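Local coordinates for hydrolase, putative (Plasmodium vivax, PDB 2B30), which is a putative Cof-like hydrolase of the HAD superfamily that binds a calcium ion and is probably a magnesium-dependent phosphatase, at residues T37-V40 against K45-S48. Sequence-based numbering, arbitrary orientation.
Sequences TLFV and KVPS
V40 and K45 close the connection that follows motif I (DxDGT) of the HAD Rossmann-like core, where the chain leaves the metal site and turns back toward helix 48-60. A single, nearly straight backbone hydrogen bond joins the two segments, V40 N to K45 O at 2.7 Å with 176° at the hydrogen. The same carbonyl oxygen also meets F39 CA at 3.4 Å in a CA-H...O contact, so neighbouring residues share it. The F39 ring lies alongside K45: an anti chi1 (-180°) sets CG beside the phenylalanine's own carbonyl carbon and carries the ring along K45, whose CA lies over one face, 4.0 Å from the ring centroid, as a CH-pi contact. K45 CB touches ring atom CE1, and the extended aliphatic chain runs in the same direction as the phenylalanine. R70 makes a cation-pi contact with the F39 ring, and the F39 side chain also lies close to that of D35, a calcium ligand. Apolar side chains fill out the contact. V46 CG2 meets F39 CD1 and CG1 meets L38 CG, each at 3.8 Å. L38 and V46 both pack on F79 of helix 72-79. P47, the N-cap residue of helix 48-60, crosses V40 at about a right angle, its CD 3.8 Å from V40 CG2. The L38 carbonyl is approached separately, P47 CD lying 3.6 Å from L38 O.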
ATOM      1  N   THR A  37      12.019   7.634  16.276  1.00 35.68           N
ATOM      2  CA  THR A  37      12.593   8.531  15.282  1.00 36.01           C
ATOM      3  C   THR A  37      12.763   9.909  15.913  1.00 38.01           C
ATOM      4  O   THR A  37      13.877  10.313  16.210  1.00 41.04           O
ATOM      5  CB  THR A  37      11.715   8.590  13.994  1.00 33.85           C
ATOM      6  OG1 THR A  37      11.579   7.273  13.436  1.00 30.28           O
ATOM      7  CG2 THR A  37      12.328   9.510  12.959  1.00 30.84           C
ATOM      8  N   LEU A  38      11.657  10.608  16.146  1.00 39.32           N
ATOM      9  CA  LEU A  38      11.678  11.952  16.724  1.00 40.78           C
ATOM     10  C   LEU A  38      11.635  11.911  18.269  1.00 41.92           C
ATOM     11  O   LEU A  38      12.347  12.657  18.933  1.00 42.68           O
ATOM     12  CB  LEU A  38      10.485  12.744  16.182  1.00 40.82           C
ATOM     13  CG  LEU A  38      10.454  14.263  16.353  1.00 42.16           C
ATOM     14  CD1 LEU A  38      11.517  14.925  15.494  1.00 43.51           C
ATOM     15  CD2 LEU A  38       9.075  14.811  15.988  1.00 42.45           C
ATOM     16  N   PHE A  39      10.799  11.039  18.827  1.00 40.59           N
ATOM     17  CA  PHE A  39      10.631  10.908  20.270  1.00 40.58           C
ATOM     18  C   PHE A  39      11.402   9.694  20.773  1.00 43.24           C
ATOM     19  O   PHE A  39      11.187   8.586  20.269  1.00 41.85           O
ATOM     20  CB  PHE A  39       9.149  10.732  20.582  1.00 41.49           C
ATOM     21  CG  PHE A  39       8.836  10.594  22.044  1.00 41.68           C
ATOM     22  CD1 PHE A  39       8.348  11.679  22.763  1.00 40.31           C
ATOM     23  CD2 PHE A  39       9.002   9.374  22.694  1.00 42.30           C
ATOM     24  CE1 PHE A  39       8.043  11.556  24.106  1.00 40.81           C
ATOM     25  CE2 PHE A  39       8.699   9.247  24.041  1.00 43.58           C
ATOM     26  CZ  PHE A  39       8.217  10.342  24.748  1.00 40.10           C
ATOM     27  N   VAL A  40      12.259   9.897  21.783  1.00 45.11           N
ATOM     28  CA  VAL A  40      13.210   8.869  22.233  1.00 46.35           C
ATOM     29  C   VAL A  40      12.648   7.980  23.361  1.00 47.83           C
ATOM     30  O   VAL A  40      12.510   6.770  23.178  1.00 49.02           O
ATOM     31  CB  VAL A  40      14.554   9.509  22.671  1.00 48.30           C
ATOM     32  CG1 VAL A  40      15.580   8.444  23.034  1.00 47.74           C
ATOM     33  CG2 VAL A  40      15.106  10.410  21.571  1.00 48.95           C
ATOM     34  N   LYS A  45      12.290  12.514  25.890  1.00 49.53           N
ATOM     35  CA  LYS A  45      11.171  12.944  25.054  1.00 51.58           C
ATOM     36  C   LYS A  45      11.658  13.267  23.626  1.00 51.46           C
ATOM     37  O   LYS A  45      12.212  12.385  22.945  1.00 50.27           O
ATOM     38  CB  LYS A  45      10.411  14.096  25.726  1.00 52.10           C
ATOM     39  CG  LYS A  45       9.854  13.690  27.089  1.00 54.64           C
ATOM     40  CD  LYS A  45       8.920  14.727  27.700  1.00 54.47           C
ATOM     41  CE  LYS A  45       8.454  14.272  29.089  1.00 55.98           C
ATOM     42  NZ  LYS A  45       7.365  15.125  29.662  1.00 59.75           N
ATOM     43  N   VAL A  46      11.470  14.509  23.180  1.00 50.84           N
ATOM     44  CA  VAL A  46      11.982  14.951  21.888  1.00 49.51           C
ATOM     45  C   VAL A  46      13.146  15.912  22.119  1.00 48.88           C
ATOM     46  O   VAL A  46      12.935  17.015  22.645  1.00 47.76           O
ATOM     47  CB  VAL A  46      10.906  15.669  21.053  1.00 49.60           C
ATOM     48  CG1 VAL A  46      11.434  15.968  19.650  1.00 48.30           C
ATOM     49  CG2 VAL A  46       9.651  14.825  20.984  1.00 48.99           C
ATOM     50  N   PRO A  47      14.373  15.492  21.735  1.00 47.58           N
ATOM     51  CA  PRO A  47      15.592  16.297  21.800  1.00 45.26           C
ATOM     52  C   PRO A  47      15.407  17.701  21.288  1.00 45.46           C
ATOM     53  O   PRO A  47      14.733  17.895  20.286  1.00 49.56           O
ATOM     54  CB  PRO A  47      16.535  15.560  20.858  1.00 45.89           C
ATOM     55  CG  PRO A  47      16.112  14.139  20.953  1.00 47.68           C
ATOM     56  CD  PRO A  47      14.645  14.138  21.214  1.00 47.02           C
ATOM     57  N   SER A  48      16.025  18.667  21.952  1.00 45.79           N
ATOM     58  CA  SER A  48      15.958  20.071  21.540  1.00 46.42           C
ATOM     59  C   SER A  48      16.453  20.342  20.104  1.00 47.18           C
ATOM     60  O   SER A  48      15.962  21.271  19.453  1.00 47.45           O
ATOM     61  CB  SER A  48      16.766  20.924  22.519  1.00 46.93           C
ATOM     62  OG  SER A  48      18.079  20.414  22.630  1.00 46.53           O
TER